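Local coordinates for octopine dehydrogenase (Pecten maximus, PDB 3C7D), which catalyses the NADH-dependent reductive condensation of L-arginine with pyruvate to D-octopine, the reverse of octopine dehydrogenation, at residues 97-102 with 126-131; 119-124 with 138-143; 199-204 with 393-398. All coordinates share one frame; numbering follows the deposited sequence.

Contact 1: 97-102 with 126-131; sequences GYFQAM and RDILGD
Ile128 presses both of its branches onto the turn of helix formed by Phe99 and Gln100, so that helices 95-102 and 121-129 meet through apolar atoms, with no hydrogen bond between the two segments. The CA atoms of Gln100 and Ile128 come within 6.2 Å of each other, a close approach of the two helices.

Against the backbone, CG2 of Ile128 stands anti to its own backbone N and reaches the peptide link that joins the two residues, 3.6 Å from Phe99 C and as close to Gln100 N. One residue on, Leu129 brings CD2 to 3.8 Å from Phe99 O; its side chain leaves its helix aslant and turns its tip inward.

Among side chains, CD1 at the end of the extended Ile128 chain lies 3.7 Å from Phe99 CB, next to the first carbon of the aromatic side chain. From CB, which faces Ile128, the Phe99 ring leads away (chi1 -72°), with Ile128 CD1 oblique to it, and meets the ring of Phe121, their planes about 60° apart. The aliphatic part of Gln100 crosses Ile128 at about a right angle, its CG 3.8 Å from Ile128 CG2, while the chain beyond runs outward extended. Met102 CG and Leu129 CD2 make a looser touch at 4.3 Å.

The sheet backs both helices: Phe99, Met102 and Leu129 all pack on Ile112 of strand 111-114, and Phe99 and Met102 also touch Leu88 of strand 85-88. Two neighbouring helices packed side by side on adjacent parallel strands, with branched aliphatic side chains filling the seam between them, are the layered packing of the Rossmann-type nucleotide-binding fold.

Contact 2: 119-124 with 138-143; sequences AGFEFQ and MMSFET. With PYR (pyruvic acid), chain C.
Glu122 lays its CB and CG against the side chain of Met138, the two chains crossing obliquely. They join helix 121-129 to strand 137-141 within the beta-alpha-beta unit that runs from strand 111-114 through the helix to strand 137-141. Met138 SD stands 4.1 Å from Glu122 CB and 3.9 Å from Glu122 O.

Polar contact is concentrated at Ser140, whose OG donates to Glu122 OE2 over 2.7 Å. The hydroxyl comes in from above the carboxylate, 69° out of its plane. A bend at chi2 (92°) turns the Glu122 carboxylate from the helix toward the strand, and the bond gives one oxygen of this buried acid a partner. The same Ser140 OG lies 3.6 Å from Phe121 CD1; this ring also meets His95 edge-to-face.

Beyond the strand end the chain reaches the active site, where Thr143 binds pyruvate and also touches the bound NAD. Pyruvate is also hydrogen-bonded to NE2 of the active-site His212. With chi1 at -171°, OG1 of Thr143 points away from its own backbone N, and it donates to the pyruvate oxygen O at 2.8 Å.

Contact 3: 199-204 with 393-398; sequences HFLEML and AILTGK
The N-terminal turn of helix 200-206, closed by a capping box of His199 and Glu202, packs here against the C-terminal helix 391-396. His199 ND1 accepts a weak bond from Leu201 N at 3.4 Å, and His199 N gives a weak one to Glu202 OE1. The capping imidazole also meets the other helix: Leu395 CD2 lies at the ring edge, near its plane, 3.4 Å from His199 CE1. On the same ring, NE2 is hydrogen-bonded to OD1 of Asn267.

Leu201 CD1 touches that same Leu395 methyl at 3.8 Å, and its CD2 meets Ile394 CG2 at 4.1 Å. Leu201 crosses both partners at about a right angle. Phe200, with CG between its backbone N and carbonyl carbon (chi1 76°), directs CZ to Ile394 O, 3.5 Å off at the ring edge; Leu201 CG lies over one face of the ring, toward its rim.

The carbonyls Ile394 O and Leu395 O also accept from the guanidinium of Arg126. These polar bonds thus run to Arg126 and Asn267 or stay within the capping turn, while the two segments themselves cohere through apolar contact and aromatic edges, without a direct hydrogen bond.

Along the chain, contacts 1 and 2 interlock: their segments alternate, and both use helix 121-129, one face turned to helix 95-102 and another to strand 137-141. Their centres lie about 13 Å apart. Contact 3 follows later in sequence and brings in the C-terminal helix 391-396; its centre is about 10 Å from that of contact 2 and about 17 Å from that of contact 1. Arg126 of contact 1 bridges to contact 3, and Phe123 of contact 2 packs on Ile394. Helix 121-129 thus connects the nucleotide-binding sheet with helix 200-206, in the range of the alpha-helical domain, while Thr143 extends contact 2 to the pyruvate site.

Contact 1: 97-102 with 126-131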
ATOM      1  N   GLY A  97       7.764  11.878  -4.098  1.00 29.73           N
ATOM      2  CA  GLY A  97       8.018  13.219  -3.582  1.00 29.83           C
ATOM      3  C   GLY A  97       8.444  13.253  -2.128  1.00 29.96           C
ATOM      4  O   GLY A  97       9.304  14.055  -1.745  1.00 30.00           O
ATOM      5  N   TYR A  98       7.848  12.382  -1.315  1.00 30.02           N
ATOM      6  CA  TYR A  98       8.170  12.323   0.108  1.00 30.12           C
ATOM      7  C   TYR A  98       9.562  11.774   0.393  1.00 30.37           C
ATOM      8  O   TYR A  98      10.269  12.300   1.253  1.00 30.53           O
ATOM      9  CB  TYR A  98       7.093  11.572   0.887  1.00 29.88           C
ATOM     10  CG  TYR A  98       5.856  12.412   1.090  1.00 29.93           C
ATOM     11  CD1 TYR A  98       5.811  13.389   2.087  1.00 29.77           C
ATOM     12  CD2 TYR A  98       4.742  12.254   0.268  1.00 29.58           C
ATOM     13  CE1 TYR A  98       4.679  14.175   2.269  1.00 29.85           C
ATOM     14  CE2 TYR A  98       3.607  13.032   0.442  1.00 29.47           C
ATOM     15  CZ  TYR A  98       3.582  13.991   1.441  1.00 29.69           C
ATOM     16  OH  TYR A  98       2.457  14.758   1.613  1.00 29.69           O
ATOM     17  N   PHE A  99       9.959  10.741  -0.343  1.00 30.62           N
ATOM     18  CA  PHE A  99      11.329  10.240  -0.289  1.00 31.02           C
ATOM     19  C   PHE A  99      12.342  11.296  -0.739  1.00 31.40           C
ATOM     20  O   PHE A  99      13.376  11.486  -0.093  1.00 31.39           O
ATOM     21  CB  PHE A  99      11.481   8.982  -1.144  1.00 30.94           C
ATOM     22  CG  PHE A  99      10.827   7.766  -0.561  1.00 30.86           C
ATOM     23  CD1 PHE A  99      11.078   7.383   0.752  1.00 30.77           C
ATOM     24  CD2 PHE A  99       9.983   6.983  -1.338  1.00 30.82           C
ATOM     25  CE1 PHE A  99      10.478   6.249   1.289  1.00 31.24           C
ATOM     26  CE2 PHE A  99       9.381   5.845  -0.812  1.00 31.03           C
ATOM     27  CZ  PHE A  99       9.632   5.475   0.503  1.00 30.92           C
ATOM     28  N   GLN A 100      12.037  11.975  -1.846  1.00 31.81           N
ATOM     29  CA  GLN A 100      12.904  13.023  -2.395  1.00 32.31           C
ATOM     30  C   GLN A 100      13.106  14.187  -1.427  1.00 32.38           C
ATOM     31  O   GLN A 100      14.219  14.702  -1.290  1.00 32.38           O
ATOM     32  CB  GLN A 100      12.360  13.533  -3.734  1.00 32.27           C
ATOM     33  CG  GLN A 100      12.714  12.646  -4.923  1.00 32.65           C
ATOM     34  CD  GLN A 100      11.977  13.016  -6.209  1.00 32.81           C
ATOM     35  OE1 GLN A 100      12.049  12.288  -7.202  1.00 33.55           O
ATOM     36  NE2 GLN A 100      11.268  14.145  -6.197  1.00 33.12           N
ATOM     37  N   ALA A 101      12.028  14.584  -0.754  1.00 32.55           N
ATOM     38  CA  ALA A 101      12.078  15.694   0.194  1.00 32.75           C
ATOM     39  C   ALA A 101      12.777  15.333   1.508  1.00 32.88           C
ATOM     40  O   ALA A 101      13.427  16.188   2.115  1.00 32.99           O
ATOM     41  CB  ALA A 101      10.680  16.229   0.462  1.00 32.68           C
ATOM     42  N   MET A 102      12.652  14.073   1.934  1.00 32.89           N
ATOM     43  CA  MET A 102      13.219  13.630   3.215  1.00 32.88           C
ATOM     44  C   MET A 102      14.702  13.258   3.138  1.00 32.82           C
ATOM     45  O   MET A 102      15.412  13.322   4.145  1.00 32.80           O
ATOM     46  CB  MET A 102      12.407  12.468   3.810  1.00 32.77           C
ATOM     47  CG  MET A 102      12.726  11.096   3.231  1.00 32.68           C
ATOM     48  SD  MET A 102      11.946   9.724   4.108  1.00 33.22           S
ATOM     49  CE  MET A 102      10.275   9.790   3.457  1.00 32.35           C
ATOM     50  N   ARG A 126      15.109   2.642  -1.832  1.00 27.33           N
ATOM     51  CA  ARG A 126      16.527   2.350  -2.060  1.00 27.24           C
ATOM     52  C   ARG A 126      17.117   3.242  -3.141  1.00 27.32           C
ATOM     53  O   ARG A 126      18.255   3.696  -3.031  1.00 27.28           O
ATOM     54  CB  ARG A 126      16.728   0.881  -2.435  1.00 27.16           C
ATOM     55  CG  ARG A 126      16.690  -0.074  -1.261  1.00 26.98           C
ATOM     56  CD  ARG A 126      16.743  -1.511  -1.739  1.00 26.90           C
ATOM     57  NE  ARG A 126      16.827  -2.465  -0.635  1.00 26.38           N
ATOM     58  CZ  ARG A 126      16.584  -3.769  -0.746  1.00 26.44           C
ATOM     59  NH1 ARG A 126      16.231  -4.295  -1.917  1.00 26.07           N
ATOM     60  NH2 ARG A 126      16.687  -4.553   0.319  1.00 26.33           N
ATOM     61  N   ASP A 127      16.321   3.493  -4.175  1.00 27.45           N
ATOM     62  CA  ASP A 127      16.729   4.313  -5.300  1.00 27.57           C
ATOM     63  C   ASP A 127      16.930   5.768  -4.892  1.00 27.85           C
ATOM     64  O   ASP A 127      18.004   6.332  -5.093  1.00 28.04           O
ATOM     65  CB  ASP A 127      15.684   4.224  -6.410  1.00 27.47           C
ATOM     66  CG  ASP A 127      16.166   4.816  -7.713  1.00 26.99           C
ATOM     67  OD1 ASP A 127      15.718   5.928  -8.061  1.00 26.28           O
ATOM     68  OD2 ASP A 127      16.994   4.168  -8.383  1.00 26.30           O
ATOM     69  N   ILE A 128      15.896   6.365  -4.307  1.00 28.16           N
ATOM     70  CA  ILE A 128      15.901   7.791  -3.985  1.00 28.38           C
ATOM     71  C   ILE A 128      16.892   8.132  -2.868  1.00 28.64           C
ATOM     72  O   ILE A 128      17.619   9.120  -2.966  1.00 28.66           O
ATOM     73  CB  ILE A 128      14.466   8.319  -3.679  1.00 28.32           C
ATOM     74  CG1 ILE A 128      13.570   8.147  -4.915  1.00 28.28           C
ATOM     75  CG2 ILE A 128      14.501   9.779  -3.249  1.00 28.24           C
ATOM     76  CD1 ILE A 128      12.118   8.576  -4.741  1.00 28.30           C
ATOM     77  N   LEU A 129      16.940   7.298  -1.830  1.00 29.07           N
ATOM     78  CA  LEU A 129      17.809   7.549  -0.672  1.00 29.42           C
ATOM     79  C   LEU A 129      19.269   7.136  -0.874  1.00 29.72           C
ATOM     80  O   LEU A 129      20.116   7.412  -0.016  1.00 29.77           O
ATOM     81  CB  LEU A 129      17.256   6.878   0.592  1.00 29.34           C
ATOM     82  CG  LEU A 129      15.889   7.253   1.176  1.00 29.31           C
ATOM     83  CD1 LEU A 129      15.815   6.738   2.600  1.00 29.17           C
ATOM     84  CD2 LEU A 129      15.621   8.749   1.156  1.00 29.07           C
ATOM     85  N   GLY A 130      19.552   6.469  -1.994  1.00 30.01           N
ATOM     86  CA  GLY A 130      20.915   6.058  -2.354  1.00 30.45           C
ATOM     87  C   GLY A 130      21.682   5.333  -1.259  1.00 30.74           C
ATOM     88  O   GLY A 130      21.207   4.331  -0.720  1.00 30.81           O
ATOM     89  N   ASP A 131      22.863   5.858  -0.925  1.00 30.95           N
ATOM     90  CA  ASP A 131      23.762   5.256   0.070  1.00 31.15           C
ATOM     91  C   ASP A 131      23.158   5.123   1.474  1.00 31.05           C
ATOM     92  O   ASP A 131      23.543   4.230   2.233  1.00 31.16           O
ATOM     93  CB  ASP A 131      25.093   6.027   0.141  1.00 31.24           C
ATOM     94  CG  ASP A 131      26.034   5.710  -1.028  1.00 31.87           C
ATOM     95  OD1 ASP A 131      25.937   4.610  -1.616  1.00 32.26           O
ATOM     96  OD2 ASP A 131      26.890   6.564  -1.352  1.00 32.29           O
TER

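Contact 2: 119-124 with 138-143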
ATOM      1  N   ALA A 119       3.010  -1.884  -3.234  1.00 30.00           N
ATOM      2  CA  ALA A 119       4.155  -2.605  -3.803  1.00 29.77           C
ATOM      3  C   ALA A 119       5.323  -1.859  -4.489  1.00 29.54           C
ATOM      4  O   ALA A 119       5.145  -0.895  -5.149  1.00 29.60           O
ATOM      5  CB  ALA A 119       3.708  -3.712  -4.630  1.00 29.84           C
ATOM      6  N   GLY A 120       6.544  -2.317  -4.306  1.00 29.25           N
ATOM      7  CA  GLY A 120       7.701  -1.594  -4.839  1.00 28.79           C
ATOM      8  C   GLY A 120       8.163  -0.430  -3.989  1.00 28.53           C
ATOM      9  O   GLY A 120       9.020   0.347  -4.411  1.00 28.70           O
ATOM     10  N   PHE A 121       7.592  -0.326  -2.790  1.00 28.21           N
ATOM     11  CA  PHE A 121       7.899   0.731  -1.822  1.00 27.92           C
ATOM     12  C   PHE A 121       9.375   0.742  -1.401  1.00 27.86           C
ATOM     13  O   PHE A 121       9.957   1.811  -1.192  1.00 27.74           O
ATOM     14  CB  PHE A 121       6.990   0.583  -0.587  1.00 27.71           C
ATOM     15  CG  PHE A 121       7.222   1.623   0.480  1.00 27.45           C
ATOM     16  CD1 PHE A 121       8.122   1.389   1.517  1.00 27.19           C
ATOM     17  CD2 PHE A 121       6.534   2.829   0.456  1.00 27.15           C
ATOM     18  CE1 PHE A 121       8.342   2.347   2.503  1.00 26.75           C
ATOM     19  CE2 PHE A 121       6.743   3.791   1.443  1.00 26.86           C
ATOM     20  CZ  PHE A 121       7.650   3.548   2.466  1.00 26.74           C
ATOM     21  N   GLU A 122       9.969  -0.445  -1.277  1.00 27.74           N
ATOM     22  CA  GLU A 122      11.362  -0.573  -0.841  1.00 27.57           C
ATOM     23  C   GLU A 122      12.342  -0.280  -1.969  1.00 27.53           C
ATOM     24  O   GLU A 122      13.405   0.302  -1.734  1.00 27.43           O
ATOM     25  CB  GLU A 122      11.631  -1.958  -0.242  1.00 27.50           C
ATOM     26  CG  GLU A 122      10.859  -2.254   1.042  1.00 27.29           C
ATOM     27  CD  GLU A 122       9.531  -2.951   0.798  1.00 27.09           C
ATOM     28  OE1 GLU A 122       9.038  -2.940  -0.351  1.00 27.36           O
ATOM     29  OE2 GLU A 122       8.977  -3.516   1.764  1.00 27.08           O
ATOM     30  N   PHE A 123      11.983  -0.682  -3.189  1.00 27.52           N
ATOM     31  CA  PHE A 123      12.815  -0.418  -4.365  1.00 27.46           C
ATOM     32  C   PHE A 123      12.912   1.083  -4.607  1.00 27.41           C
ATOM     33  O   PHE A 123      13.993   1.604  -4.880  1.00 27.42           O
ATOM     34  CB  PHE A 123      12.271  -1.122  -5.616  1.00 27.37           C
ATOM     35  CG  PHE A 123      11.939  -2.577  -5.410  1.00 27.47           C
ATOM     36  CD1 PHE A 123      12.814  -3.424  -4.729  1.00 27.46           C
ATOM     37  CD2 PHE A 123      10.757  -3.107  -5.918  1.00 27.34           C
ATOM     38  CE1 PHE A 123      12.504  -4.772  -4.543  1.00 27.72           C
ATOM     39  CE2 PHE A 123      10.437  -4.454  -5.736  1.00 27.31           C
ATOM     40  CZ  PHE A 123      11.312  -5.289  -5.050  1.00 27.25           C
ATOM     41  N   GLN A 124      11.776   1.766  -4.484  1.00 27.42           N
ATOM     42  CA  GLN A 124      11.696   3.214  -4.645  1.00 27.40           C
ATOM     43  C   GLN A 124      12.507   3.924  -3.564  1.00 27.45           C
ATOM     44  O   GLN A 124      13.201   4.909  -3.840  1.00 27.43           O
ATOM     45  CB  GLN A 124      10.235   3.667  -4.612  1.00 27.34           C
ATOM     46  CG  GLN A 124      10.017   5.145  -4.922  1.00 27.41           C
ATOM     47  CD  GLN A 124       8.565   5.574  -4.779  1.00 27.49           C
ATOM     48  OE1 GLN A 124       7.887   5.224  -3.810  1.00 27.37           O
ATOM     49  NE2 GLN A 124       8.083   6.344  -5.746  1.00 27.72           N
ATOM     50  N   MET A 138      13.299  -0.229   6.623  1.00 24.66           N
ATOM     51  CA  MET A 138      12.112  -0.058   5.786  1.00 24.39           C
ATOM     52  C   MET A 138      10.992  -1.018   6.186  1.00 24.17           C
ATOM     53  O   MET A 138      11.180  -2.237   6.184  1.00 24.09           O
ATOM     54  CB  MET A 138      12.473  -0.248   4.315  1.00 24.26           C
ATOM     55  CG  MET A 138      13.413   0.805   3.776  1.00 24.18           C
ATOM     56  SD  MET A 138      14.057   0.377   2.153  1.00 24.44           S
ATOM     57  CE  MET A 138      15.273  -0.870   2.576  1.00 24.52           C
ATOM     58  N   MET A 139       9.827  -0.455   6.512  1.00 23.89           N
ATOM     59  CA  MET A 139       8.691  -1.225   7.030  1.00 23.57           C
ATOM     60  C   MET A 139       7.432  -1.061   6.167  1.00 23.32           C
ATOM     61  O   MET A 139       6.939   0.052   5.983  1.00 23.40           O
ATOM     62  CB  MET A 139       8.403  -0.807   8.477  1.00 23.45           C
ATOM     63  CG  MET A 139       7.652  -1.838   9.299  1.00 23.33           C
ATOM     64  SD  MET A 139       7.307  -1.233  10.955  1.00 23.53           S
ATOM     65  CE  MET A 139       6.853  -2.749  11.785  1.00 23.52           C
ATOM     66  N   SER A 140       6.912  -2.173   5.653  1.00 23.03           N
ATOM     67  CA  SER A 140       5.754  -2.141   4.755  1.00 22.84           C
ATOM     68  C   SER A 140       4.526  -2.870   5.313  1.00 22.82           C
ATOM     69  O   SER A 140       4.539  -4.094   5.465  1.00 22.89           O
ATOM     70  CB  SER A 140       6.130  -2.717   3.388  1.00 22.81           C
ATOM     71  OG  SER A 140       7.039  -1.872   2.708  1.00 22.64           O
ATOM     72  N   PHE A 141       3.472  -2.107   5.603  1.00 22.69           N
ATOM     73  CA  PHE A 141       2.206  -2.652   6.111  1.00 22.44           C
ATOM     74  C   PHE A 141       1.284  -3.036   4.966  1.00 22.55           C
ATOM     75  O   PHE A 141       1.247  -2.350   3.945  1.00 22.51           O
ATOM     76  CB  PHE A 141       1.509  -1.640   7.020  1.00 22.17           C
ATOM     77  CG  PHE A 141       2.052  -1.611   8.420  1.00 21.72           C
ATOM     78  CD1 PHE A 141       3.217  -0.909   8.717  1.00 21.03           C
ATOM     79  CD2 PHE A 141       1.392  -2.282   9.446  1.00 21.01           C
ATOM     80  CE1 PHE A 141       3.722  -0.883  10.011  1.00 21.20           C
ATOM     81  CE2 PHE A 141       1.887  -2.261  10.743  1.00 20.89           C
ATOM     82  CZ  PHE A 141       3.054  -1.561  11.027  1.00 21.30           C
ATOM     83  N   GLU A 142       0.534  -4.123   5.147  1.00 22.68           N
ATOM     84  CA  GLU A 142      -0.279  -4.696   4.066  1.00 22.96           C
ATOM     85  C   GLU A 142      -1.404  -3.794   3.567  1.00 23.03           C
ATOM     86  O   GLU A 142      -1.746  -3.822   2.383  1.00 23.19           O
ATOM     87  CB  GLU A 142      -0.812  -6.091   4.428  1.00 22.92           C
ATOM     88  CG  GLU A 142      -1.542  -6.192   5.764  1.00 23.22           C
ATOM     89  CD  GLU A 142      -1.951  -7.617   6.111  1.00 23.27           C
ATOM     90  OE1 GLU A 142      -2.122  -8.446   5.191  1.00 24.11           O
ATOM     91  OE2 GLU A 142      -2.109  -7.908   7.314  1.00 23.87           O
ATOM     92  N   THR A 143      -1.973  -3.006   4.478  1.00 23.14           N
ATOM     93  CA  THR A 143      -3.039  -2.051   4.159  1.00 23.41           C
ATOM     94  C   THR A 143      -3.097  -0.942   5.218  1.00 23.73           C
ATOM     95  O   THR A 143      -2.249  -0.888   6.112  1.00 23.74           O
ATOM     96  CB  THR A 143      -4.424  -2.756   4.002  1.00 23.38           C
ATOM     97  OG1 THR A 143      -5.387  -1.828   3.490  1.00 23.44           O
ATOM     98  CG2 THR A 143      -4.921  -3.336   5.323  1.00 22.81           C
TER
HETATM   99  C   PYR C 406      -6.153  -2.705   0.136  1.00 43.35           C
HETATM  100  O   PYR C 406      -5.026  -2.499   0.821  1.00 44.45           O
HETATM  101  OXT PYR C 406      -6.815  -1.584  -0.293  1.00 44.37           O
HETATM  102  CA  PYR C 406      -6.666  -4.031  -0.149  1.00 40.67           C
HETATM  103  O3  PYR C 406      -7.328  -4.199  -1.351  1.00 36.50           O
HETATM  104  CB  PYR C 406      -6.533  -5.199   0.871  1.00 32.77           C

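Contact 3: 199-204 with 393-398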
ATOM      1  N   HIS A 199       9.348 -11.916   5.466  1.00 31.41           N
ATOM      2  CA  HIS A 199      10.110 -11.318   4.370  1.00 31.47           C
ATOM      3  C   HIS A 199       9.317 -10.213   3.674  1.00 31.46           C
ATOM      4  O   HIS A 199       8.089 -10.274   3.621  1.00 31.53           O
ATOM      5  CB  HIS A 199      10.481 -12.402   3.355  1.00 31.54           C
ATOM      6  CG  HIS A 199      11.752 -12.132   2.616  1.00 31.87           C
ATOM      7  ND1 HIS A 199      11.780 -11.500   1.391  1.00 31.84           N
ATOM      8  CD2 HIS A 199      13.040 -12.411   2.926  1.00 31.94           C
ATOM      9  CE1 HIS A 199      13.032 -11.398   0.981  1.00 32.22           C
ATOM     10  NE2 HIS A 199      13.816 -11.942   1.894  1.00 32.28           N
ATOM     11  N   PHE A 200      10.024  -9.222   3.126  1.00 31.34           N
ATOM     12  CA  PHE A 200       9.385  -8.078   2.465  1.00 31.19           C
ATOM     13  C   PHE A 200       8.745  -8.421   1.120  1.00 31.14           C
ATOM     14  O   PHE A 200       7.774  -7.781   0.704  1.00 31.00           O
ATOM     15  CB  PHE A 200      10.359  -6.902   2.324  1.00 31.13           C
ATOM     16  CG  PHE A 200      11.378  -7.073   1.230  1.00 31.33           C
ATOM     17  CD1 PHE A 200      12.517  -7.849   1.433  1.00 31.05           C
ATOM     18  CD2 PHE A 200      11.206  -6.443   0.002  1.00 31.44           C
ATOM     19  CE1 PHE A 200      13.461  -8.000   0.427  1.00 30.93           C
ATOM     20  CE2 PHE A 200      12.145  -6.592  -1.013  1.00 31.35           C
ATOM     21  CZ  PHE A 200      13.277  -7.370  -0.798  1.00 31.00           C
ATOM     22  N   LEU A 201       9.303  -9.426   0.447  1.00 31.24           N
ATOM     23  CA  LEU A 201       8.759  -9.916  -0.817  1.00 31.29           C
ATOM     24  C   LEU A 201       7.472 -10.699  -0.589  1.00 31.48           C
ATOM     25  O   LEU A 201       6.575 -10.681  -1.433  1.00 31.47           O
ATOM     26  CB  LEU A 201       9.781 -10.779  -1.563  1.00 31.25           C
ATOM     27  CG  LEU A 201      10.964 -10.109  -2.272  1.00 31.11           C
ATOM     28  CD1 LEU A 201      11.810 -11.175  -2.945  1.00 31.19           C
ATOM     29  CD2 LEU A 201      10.513  -9.064  -3.293  1.00 30.65           C
ATOM     30  N   GLU A 202       7.394 -11.383   0.551  1.00 31.62           N
ATOM     31  CA  GLU A 202       6.163 -12.032   0.988  1.00 31.87           C
ATOM     32  C   GLU A 202       5.041 -10.996   1.061  1.00 32.11           C
ATOM     33  O   GLU A 202       3.991 -11.170   0.452  1.00 32.11           O
ATOM     34  CB  GLU A 202       6.360 -12.705   2.351  1.00 31.85           C
ATOM     35  CG  GLU A 202       5.070 -13.205   2.993  1.00 31.71           C
ATOM     36  CD  GLU A 202       5.124 -13.215   4.509  1.00 31.92           C
ATOM     37  OE1 GLU A 202       6.220 -13.411   5.080  1.00 32.01           O
ATOM     38  OE2 GLU A 202       4.057 -13.036   5.133  1.00 31.93           O
ATOM     39  N   MET A 203       5.288  -9.913   1.795  1.00 32.43           N
ATOM     40  CA  MET A 203       4.344  -8.810   1.929  1.00 32.72           C
ATOM     41  C   MET A 203       3.933  -8.262   0.568  1.00 32.76           C
ATOM     42  O   MET A 203       2.753  -8.021   0.322  1.00 32.68           O
ATOM     43  CB  MET A 203       4.972  -7.694   2.769  1.00 32.92           C
ATOM     44  CG  MET A 203       4.013  -6.587   3.205  1.00 33.33           C
ATOM     45  SD  MET A 203       2.631  -7.170   4.212  1.00 35.07           S
ATOM     46  CE  MET A 203       3.472  -7.978   5.566  1.00 34.25           C
ATOM     47  N   LEU A 204       4.924  -8.086  -0.307  1.00 33.00           N
ATOM     48  CA  LEU A 204       4.726  -7.520  -1.643  1.00 33.21           C
ATOM     49  C   LEU A 204       3.833  -8.403  -2.519  1.00 33.40           C
ATOM     50  O   LEU A 204       2.988  -7.897  -3.262  1.00 33.39           O
ATOM     51  CB  LEU A 204       6.085  -7.275  -2.316  1.00 33.17           C
ATOM     52  CG  LEU A 204       6.173  -6.396  -3.568  1.00 32.86           C
ATOM     53  CD1 LEU A 204       7.473  -5.625  -3.576  1.00 32.82           C
ATOM     54  CD2 LEU A 204       6.035  -7.218  -4.838  1.00 32.89           C
ATOM     55  N   ALA A 393      19.835  -8.223  -6.584  1.00 39.63           N
ATOM     56  CA  ALA A 393      19.714  -6.766  -6.634  1.00 39.80           C
ATOM     57  C   ALA A 393      18.357  -6.332  -6.079  1.00 39.96           C
ATOM     58  O   ALA A 393      18.233  -5.268  -5.466  1.00 39.90           O
ATOM     59  CB  ALA A 393      19.903  -6.253  -8.056  1.00 39.62           C
ATOM     60  N   ILE A 394      17.348  -7.172  -6.304  1.00 40.16           N
ATOM     61  CA  ILE A 394      16.012  -6.976  -5.744  1.00 40.31           C
ATOM     62  C   ILE A 394      16.022  -7.192  -4.227  1.00 40.53           C
ATOM     63  O   ILE A 394      15.400  -6.434  -3.482  1.00 40.54           O
ATOM     64  CB  ILE A 394      14.985  -7.906  -6.439  1.00 40.25           C
ATOM     65  CG1 ILE A 394      14.687  -7.392  -7.851  1.00 40.04           C
ATOM     66  CG2 ILE A 394      13.703  -8.030  -5.621  1.00 40.34           C
ATOM     67  CD1 ILE A 394      13.934  -8.365  -8.724  1.00 39.82           C
ATOM     68  N   LEU A 395      16.755  -8.209  -3.780  1.00 40.89           N
ATOM     69  CA  LEU A 395      16.820  -8.566  -2.364  1.00 41.35           C
ATOM     70  C   LEU A 395      17.713  -7.646  -1.536  1.00 41.78           C
ATOM     71  O   LEU A 395      17.318  -7.213  -0.454  1.00 41.76           O
ATOM     72  CB  LEU A 395      17.284 -10.014  -2.200  1.00 41.26           C
ATOM     73  CG  LEU A 395      16.320 -11.125  -2.613  1.00 41.40           C
ATOM     74  CD1 LEU A 395      17.096 -12.364  -2.995  1.00 41.63           C
ATOM     75  CD2 LEU A 395      15.330 -11.438  -1.509  1.00 41.53           C
ATOM     76  N   THR A 396      18.913  -7.357  -2.039  1.00 42.41           N
ATOM     77  CA  THR A 396      19.921  -6.618  -1.270  1.00 43.04           C
ATOM     78  C   THR A 396      19.925  -5.121  -1.562  1.00 43.68           C
ATOM     79  O   THR A 396      20.246  -4.316  -0.687  1.00 43.74           O
ATOM     80  CB  THR A 396      21.362  -7.170  -1.483  1.00 42.94           C
ATOM     81  OG1 THR A 396      21.788  -6.927  -2.829  1.00 42.82           O
ATOM     82  CG2 THR A 396      21.430  -8.664  -1.185  1.00 42.81           C
ATOM     83  N   GLY A 397      19.576  -4.755  -2.792  1.00 44.43           N
ATOM     84  CA  GLY A 397      19.621  -3.361  -3.223  1.00 45.47           C
ATOM     85  C   GLY A 397      20.965  -2.973  -3.810  1.00 46.24           C
ATOM     86  O   GLY A 397      21.177  -1.819  -4.185  1.00 46.25           O
ATOM     87  N   LYS A 398      21.876  -3.940  -3.887  1.00 47.12           N
ATOM     88  CA  LYS A 398      23.192  -3.720  -4.472  1.00 48.09           C
ATOM     89  C   LYS A 398      23.192  -4.146  -5.936  1.00 48.69           C
ATOM     90  O   LYS A 398      22.881  -5.299  -6.255  1.00 48.69           O
ATOM     91  CB  LYS A 398      24.271  -4.486  -3.698  1.00 48.01           C
ATOM     92  CG  LYS A 398      24.579  -3.936  -2.312  1.00 48.20           C
ATOM     93  CD  LYS A 398      25.682  -4.747  -1.640  1.00 48.32           C
ATOM     94  CE  LYS A 398      26.032  -4.193  -0.266  1.00 48.75           C
ATOM     95  NZ  LYS A 398      27.170  -4.931   0.356  1.00 48.76           N
TER